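Local coordinates for glutathione S-transferase, N-terminal domain protein (Pseudomonas putida, PDB 4NAX) that binds one glutathione disulfide per subunit and, as a member of the glutathione S-transferase superfamily, probably has transferase activity, at residues Pro8-Trp13 against Ala73-Asn78; Asp56-Glu61 against Ala67-Pro72. All coordinates share one frame; numbering follows the deposited sequence.

Overall arrangement
Both contacts belong to the thioredoxin-like N-terminal part of the subunit, and contact 2 is nested inside the chain loop that contact 1 closes. Helix 60-65 links them: Glu61 in contact 2 lies against Pro8 and Ile9 of contact 1, and strand 73-76 continues directly from 67-72. The chemistry differs with place. Contact 1 is a small, largely buried meeting of methyl groups between helix 9-12 and the sheet. Contact 2 is mostly buried too, but exposed Leu58 marks its surface side; it is rich in polar groups and lines the glutathione disulfide pocket. A weak, long ion pair from Lys12 to Asp56 adds one charged link between them.

Contact 1: residues Pro8-Trp13 against Ala73-Asn78; sequences PITRKW and AILDPN
Two methyl groups from neighbouring residues, Ile9 CG2 and Thr10 CG2, converge on one methyl of Leu75, CD2, and so join the short helix 9-12 to strand 73-76, an inner strand of the thioredoxin-like sheet. With CG anti to the backbone N (chi1 180°), the leucine side chain reaches out from the strand and offers CD2 as its foremost atom. Thr10 crosses it at about a right angle, bringing CG2 to 4.0 Å from Leu75 CD2, while Ile9 CG2 stands slightly farther from the same methyl, at 4.3 Å. The contact is light, and branched residues suit it because each can spare one methyl for Leu75. Ile9 also packs on Tyr24 and Phe62; Thr10 turns its hydroxyl elsewhere, with OG1 directed to the carbonyl of Phe7, its strongest polar partner, and that of Leu4 also within hydrogen-bonding range. Threonine thus serves an apolar neighbour and a polar one from a single CB. The helical turn beneath these methyls is tied by Ile9 O, which accepts from both Lys12 N and Trp13 N. On the strand, Ile74 points away from the helix, onto Ile93 and Tyr96 of helix 90-101, so both faces of the sheet are packed. Asp76 follows, its OD2 held by the Lys100 ammonium in a salt bridge and by the Tyr96 hydroxyl. Pro77 then leads the chain out of the strand, and the other carboxylate oxygen closes an Asx turn: Asn78 N donates to Asp76 OD1 over 3.0 Å, arriving from above the carboxylate plane, 63° out of it.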
loop_
_atom_site.group_PDB
_atom_site.type_symbol
_atom_site.label_atom_id
_atom_site.label_comp_id
_atom_site.label_asym_id
_atom_site.label_seq_id
_atom_site.Cartn_x
_atom_site.Cartn_y
_atom_site.Cartn_z
ATOM N N PRO A 8 20.452 -5.903 -15.260
ATOM C CA PRO A 8 21.728 -5.702 -14.563
ATOM C C PRO A 8 21.784 -6.194 -13.122
ATOM O O PRO A 8 22.860 -6.457 -12.602
ATOM C CB PRO A 8 21.924 -4.183 -14.626
ATOM C CG PRO A 8 21.208 -3.775 -15.867
ATOM C CD PRO A 8 20.012 -4.675 -15.956
ATOM N N ILE A 9 20.639 -6.343 -12.468
ATOM C CA ILE A 9 20.651 -6.888 -11.115
ATOM C C ILE A 9 21.382 -8.241 -11.055
ATOM O O ILE A 9 22.010 -8.574 -10.040
ATOM C CB ILE A 9 19.216 -6.951 -10.541
ATOM C CG1 ILE A 9 19.264 -7.168 -9.026
ATOM C CG2 ILE A 9 18.370 -8.007 -11.224
ATOM C CD1 ILE A 9 17.960 -6.867 -8.313
ATOM N N THR A 10 21.294 -9.008 -12.142
ATOM C CA THR A 10 21.879 -10.344 -12.181
ATOM C C THR A 10 23.402 -10.318 -12.264
ATOM O O THR A 10 24.051 -11.341 -12.048
ATOM C CB THR A 10 21.318 -11.193 -13.333
ATOM O OG1 THR A 10 21.714 -10.631 -14.596
ATOM C CG2 THR A 10 19.779 -11.306 -13.240
ATOM N N ARG A 11 23.974 -9.154 -12.568
ATOM C CA ARG A 11 25.427 -9.008 -12.537
ATOM C C ARG A 11 25.922 -9.049 -11.098
ATOM O O ARG A 11 26.986 -9.591 -10.804
ATOM C CB ARG A 11 25.864 -7.694 -13.198
ATOM C CG ARG A 11 25.620 -7.661 -14.694
ATOM C CD ARG A 11 25.912 -6.290 -15.271
ATOM N NE ARG A 11 25.120 -6.046 -16.474
ATOM C CZ ARG A 11 24.867 -4.845 -16.993
ATOM N NH1 ARG A 11 25.308 -3.734 -16.403
ATOM N NH2 ARG A 11 24.149 -4.752 -18.109
ATOM N N LYS A 12 25.124 -8.483 -10.197
ATOM C CA LYS A 12 25.503 -8.404 -8.803
ATOM C C LYS A 12 25.073 -9.633 -7.997
ATOM O O LYS A 12 25.786 -10.048 -7.078
ATOM C CB LYS A 12 24.979 -7.097 -8.210
ATOM C CG LYS A 12 25.416 -6.822 -6.791
ATOM C CD LYS A 12 25.066 -5.394 -6.425
ATOM C CE LYS A 12 25.434 -5.066 -4.993
ATOM N NZ LYS A 12 26.899 -4.923 -4.819
ATOM N N TRP A 13 23.931 -10.218 -8.357
ATOM C CA TRP A 13 23.465 -11.469 -7.769
ATOM C C TRP A 13 23.162 -12.470 -8.887
ATOM O O TRP A 13 22.027 -12.600 -9.310
ATOM C CB TRP A 13 22.218 -11.231 -6.941
ATOM C CG TRP A 13 22.432 -10.405 -5.715
ATOM C CD1 TRP A 13 22.850 -10.834 -4.499
ATOM C CD2 TRP A 13 22.246 -8.995 -5.600
ATOM N NE1 TRP A 13 22.931 -9.777 -3.624
ATOM C CE2 TRP A 13 22.552 -8.638 -4.274
ATOM C CE3 TRP A 13 21.815 -8.003 -6.474
ATOM C CZ2 TRP A 13 22.473 -7.333 -3.820
ATOM C CZ3 TRP A 13 21.702 -6.715 -6.011
ATOM C CH2 TRP A 13 22.039 -6.386 -4.694
ATOM N N ALA A 73 12.269 -7.391 -3.886
ATOM C CA ALA A 73 12.059 -7.284 -5.332
ATOM C C ALA A 73 12.221 -8.685 -5.893
ATOM O O ALA A 73 12.901 -9.531 -5.299
ATOM C CB ALA A 73 13.026 -6.318 -5.964
ATOM N N ILE A 74 11.593 -8.925 -7.034
ATOM C CA ILE A 74 11.720 -10.192 -7.731
ATOM C C ILE A 74 12.041 -9.995 -9.209
ATOM O O ILE A 74 11.766 -8.944 -9.795
ATOM C CB ILE A 74 10.463 -11.081 -7.606
ATOM C CG1 ILE A 74 9.224 -10.421 -8.235
ATOM C CG2 ILE A 74 10.214 -11.443 -6.146
ATOM C CD1 ILE A 74 8.067 -11.360 -8.482
ATOM N N LEU A 75 12.586 -11.052 -9.797
ATOM C CA LEU A 75 12.715 -11.177 -11.259
ATOM C C LEU A 75 12.258 -12.589 -11.589
ATOM O O LEU A 75 12.940 -13.564 -11.264
ATOM C CB LEU A 75 14.139 -10.920 -11.709
ATOM C CG LEU A 75 14.389 -11.026 -13.213
ATOM C CD1 LEU A 75 13.504 -10.091 -14.015
ATOM C CD2 LEU A 75 15.863 -10.746 -13.463
ATOM N N ASP A 76 11.065 -12.706 -12.165
ATOM C CA ASP A 76 10.490 -14.017 -12.478
ATOM C C ASP A 76 10.771 -14.316 -13.945
ATOM O O ASP A 76 10.203 -13.651 -14.818
ATOM C CB ASP A 76 8.992 -14.017 -12.260
ATOM C CG ASP A 76 8.357 -15.386 -12.424
ATOM O OD1 ASP A 76 9.102 -16.338 -12.716
ATOM O OD2 ASP A 76 7.135 -15.511 -12.261
ATOM N N PRO A 77 11.631 -15.310 -14.241
ATOM C CA PRO A 77 11.880 -15.620 -15.652
ATOM C C PRO A 77 10.612 -16.110 -16.361
ATOM O O PRO A 77 10.498 -15.958 -17.596
ATOM C CB PRO A 77 12.949 -16.713 -15.607
ATOM C CG PRO A 77 12.818 -17.337 -14.264
ATOM C CD PRO A 77 12.327 -16.252 -13.343
ATOM N N ASN A 78 9.707 -16.714 -15.598
ATOM C CA ASN A 78 8.465 -17.280 -16.119
ATOM C C ASN A 78 7.286 -16.349 -15.881
ATOM O O ASN A 78 6.266 -16.744 -15.339
ATOM C CB ASN A 78 8.236 -18.660 -15.516
ATOM C CG ASN A 78 9.491 -19.504 -15.560
ATOM O OD1 ASN A 78 10.049 -19.719 -16.631
ATOM N ND2 ASN A 78 9.973 -19.945 -14.396
#

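Contact 2: residues Asp56-Glu61 against Ala67-Pro72; sequences DQLSPE and ANNKIP. With GDS (oxidized glutathione disulfide), chain C.
Gln57 leans over the backbone of Asn69 on its way to the bound glutathione disulfide. Its CB lies 3.5 Å from Asn69 O and its CG 3.3 Å from that same oxygen, close passes without a hydrogen bond. The chain then bends at chi2 (-74°), which carries CD toward the ligand's glycyl carboxylate, and NE2 at the tip donates to GDS OE5 over 3.0 Å in a nearly straight bond (170°). Glutamine suits this place: a flexible apolar stem with a neutral N-H donor at the end. In return Asn69 sets CB against Gln57 O, and its amide lies alongside Leu58, ND2 3.7 Å from Leu58 CD2, both side chains pointing the same way. Asn69 has positive phi, a conformation asparagine tolerates well. Lys70 extends along the ligand, CB and CG beside O5 and CE 3.5 Å from GDS OE6, putting its ammonium near the glycyl carboxylate. Cut back to an alanine, this position would probably uncover the ligand flank along the lysine stem and lose the ammonium near that carboxylate. Next, Ile71 N donates to GDS O5, while Ile71 O accepts from GDS N5 at 2.9 Å, gripping the cysteinyl backbone like an antiparallel strand. The peptide bond leading into Pro72 is cis, and this cis-proline loop pairing with the cysteinyl unit is the hallmark of the glutathione site in thioredoxin-fold transferases.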
loop_
_atom_site.group_PDB
_atom_site.type_symbol
_atom_site.label_atom_id
_atom_site.label_comp_id
_atom_site.label_asym_id
_atom_site.label_seq_id
_atom_site.Cartn_x
_atom_site.Cartn_y
_atom_site.Cartn_z
ATOM N N ASP A 56 23.808 -2.388 -0.421
ATOM C CA ASP A 56 23.471 -3.179 -1.627
ATOM C C ASP A 56 22.202 -2.640 -2.284
ATOM O O ASP A 56 22.082 -2.644 -3.510
ATOM C CB ASP A 56 23.226 -4.674 -1.314
ATOM C CG ASP A 56 24.487 -5.495 -1.179
ATOM O OD1 ASP A 56 25.611 -5.013 -1.495
ATOM O OD2 ASP A 56 24.312 -6.675 -0.755
ATOM N N GLN A 57 21.259 -2.191 -1.454
ATOM C CA GLN A 57 19.978 -1.716 -1.962
ATOM C C GLN A 57 20.119 -0.358 -2.651
ATOM O O GLN A 57 19.219 0.096 -3.335
ATOM C CB GLN A 57 18.907 -1.657 -0.853
ATOM C CG GLN A 57 18.947 -0.450 0.077
ATOM C CD GLN A 57 20.068 -0.423 1.104
ATOM O OE1 GLN A 57 21.041 -1.184 1.052
ATOM N NE2 GLN A 57 19.927 0.479 2.052
ATOM N N LEU A 58 21.265 0.288 -2.443
ATOM C CA LEU A 58 21.563 1.552 -3.118
ATOM C C LEU A 58 22.443 1.376 -4.366
ATOM O O LEU A 58 22.771 2.367 -5.040
ATOM C CB LEU A 58 22.242 2.528 -2.161
ATOM C CG LEU A 58 21.444 2.865 -0.900
ATOM C CD1 LEU A 58 22.208 3.763 0.050
ATOM C CD2 LEU A 58 20.113 3.520 -1.238
ATOM N N SER A 59 22.828 0.138 -4.673
ATOM C CA SER A 59 23.649 -0.119 -5.850
ATOM C C SER A 59 22.888 0.159 -7.136
ATOM O O SER A 59 21.658 -0.020 -7.210
ATOM C CB SER A 59 24.182 -1.550 -5.838
ATOM O OG SER A 59 23.127 -2.487 -6.005
ATOM N N PRO A 60 23.619 0.548 -8.189
ATOM C CA PRO A 60 22.974 0.771 -9.476
ATOM C C PRO A 60 22.326 -0.515 -9.999
ATOM O O PRO A 60 21.273 -0.467 -10.611
ATOM C CB PRO A 60 24.108 1.277 -10.404
ATOM C CG PRO A 60 25.340 1.330 -9.571
ATOM C CD PRO A 60 25.034 0.944 -8.162
ATOM N N GLU A 61 22.962 -1.645 -9.748
ATOM C CA GLU A 61 22.433 -2.924 -10.207
ATOM C C GLU A 61 21.095 -3.231 -9.510
ATOM O O GLU A 61 20.141 -3.615 -10.153
ATOM C CB GLU A 61 23.439 -4.050 -9.955
ATOM C CG GLU A 61 24.734 -3.920 -10.754
ATOM C CD GLU A 61 25.829 -3.127 -10.052
ATOM O OE1 GLU A 61 25.552 -2.420 -9.067
ATOM O OE2 GLU A 61 26.981 -3.218 -10.515
ATOM N N ALA A 67 13.299 0.234 -8.318
ATOM C CA ALA A 67 13.545 1.658 -8.564
ATOM C C ALA A 67 13.509 2.503 -7.305
ATOM O O ALA A 67 14.141 3.554 -7.241
ATOM C CB ALA A 67 12.543 2.227 -9.570
ATOM N N ASN A 68 12.752 2.067 -6.306
ATOM C CA ASN A 68 12.644 2.779 -5.031
ATOM C C ASN A 68 13.732 2.392 -4.038
ATOM O O ASN A 68 13.680 2.805 -2.889
ATOM C CB ASN A 68 11.233 2.555 -4.501
ATOM C CG ASN A 68 10.907 3.353 -3.259
ATOM O OD1 ASN A 68 11.197 4.548 -3.154
ATOM N ND2 ASN A 68 10.235 2.701 -2.322
ATOM N N ASN A 69 14.724 1.632 -4.486
ATOM C CA ASN A 69 15.860 1.256 -3.654
ATOM C C ASN A 69 15.506 0.450 -2.412
ATOM O O ASN A 69 16.219 0.500 -1.416
ATOM C CB ASN A 69 16.888 2.394 -3.411
ATOM C CG ASN A 69 16.444 3.531 -2.506
ATOM O OD1 ASN A 69 16.246 4.661 -2.980
ATOM N ND2 ASN A 69 16.409 3.286 -1.212
ATOM N N LYS A 70 14.430 -0.333 -2.500
ATOM C CA LYS A 70 13.973 -1.114 -1.358
ATOM C C LYS A 70 13.773 -2.565 -1.684
ATOM O O LYS A 70 13.519 -2.939 -2.833
ATOM C CB LYS A 70 12.724 -0.472 -0.746
ATOM C CG LYS A 70 13.099 0.906 -0.141
ATOM C CD LYS A 70 12.120 1.583 0.739
ATOM C CE LYS A 70 12.712 2.905 1.163
ATOM N NZ LYS A 70 11.843 3.619 2.111
ATOM N N ILE A 71 13.921 -3.393 -0.666
ATOM C CA ILE A 71 13.542 -4.791 -0.757
ATOM C C ILE A 71 12.132 -4.952 -0.207
ATOM O O ILE A 71 11.667 -4.137 0.616
ATOM C CB ILE A 71 14.554 -5.718 -0.017
ATOM C CG1 ILE A 71 14.597 -5.501 1.507
ATOM C CG2 ILE A 71 15.937 -5.591 -0.620
ATOM C CD1 ILE A 71 13.563 -6.283 2.300
ATOM N N PRO A 72 11.432 -6.032 -0.585
ATOM C CA PRO A 72 11.829 -7.070 -1.538
ATOM C C PRO A 72 11.603 -6.664 -3.000
ATOM O O PRO A 72 10.796 -5.775 -3.309
ATOM C CB PRO A 72 10.921 -8.227 -1.173
ATOM C CG PRO A 72 9.650 -7.552 -0.742
ATOM C CD PRO A 72 10.119 -6.312 0.012
HETATM N N1 GDS C . 14.746 4.306 5.499
HETATM C CA1 GDS C . 14.065 3.579 6.568
HETATM C C1 GDS C . 13.828 4.472 7.765
HETATM O OE1 GDS C . 12.918 4.146 8.564
HETATM O OE2 GDS C . 14.524 5.495 7.941
HETATM C CB1 GDS C . 14.918 2.373 6.981
HETATM C CG1 GDS C . 14.161 1.305 7.781
HETATM C CD1 GDS C . 13.098 0.637 6.946
HETATM O O1 GDS C . 13.210 0.565 5.736
HETATM N N2 GDS C . 12.057 0.163 7.620
HETATM C CA2 GDS C . 10.978 -0.573 6.994
HETATM C C2 GDS C . 9.672 0.165 7.122
HETATM O O2 GDS C . 9.387 0.770 8.149
HETATM C CB2 GDS C . 10.839 -1.950 7.643
HETATM S SG2 GDS C . 12.195 -3.074 7.331
HETATM N N3 GDS C . 8.837 0.081 6.088
HETATM C CA3 GDS C . 7.549 0.754 6.072
HETATM C C3 GDS C . 6.477 0.034 5.284
HETATM O OE3 GDS C . 5.542 0.740 4.850
HETATM O OE4 GDS C . 6.555 -1.195 5.187
HETATM N N4 GDS C . 14.773 -0.299 3.303
HETATM C CA4 GDS C . 16.023 0.111 2.702
HETATM C C4 GDS C . 16.265 1.594 2.774
HETATM O OE5 GDS C . 17.349 2.057 2.311
HETATM O OE6 GDS C . 15.394 2.305 3.337
HETATM C C5 GDS C . 14.072 -1.303 2.793
HETATM O O5 GDS C . 14.433 -1.893 1.779
HETATM C CA5 GDS C . 12.822 -1.723 3.535
HETATM N N5 GDS C . 11.748 -2.005 2.587
HETATM C CB5 GDS C . 13.153 -2.968 4.360
HETATM S SG5 GDS C . 11.765 -3.676 5.248
HETATM C CA6 GDS C . 7.410 -1.280 0.400
HETATM C C6 GDS C . 7.078 -2.738 0.289
HETATM O OE7 GDS C . 7.854 -3.473 -0.368
HETATM O OE8 GDS C . 6.034 -3.139 0.855
HETATM N N6 GDS C . 6.162 -0.495 0.476
HETATM C CB6 GDS C . 8.276 -1.030 1.636
HETATM C CG6 GDS C . 9.635 -1.727 1.521
HETATM C CD6 GDS C . 10.580 -1.357 2.632
HETATM O O6 GDS C . 10.269 -0.554 3.519
#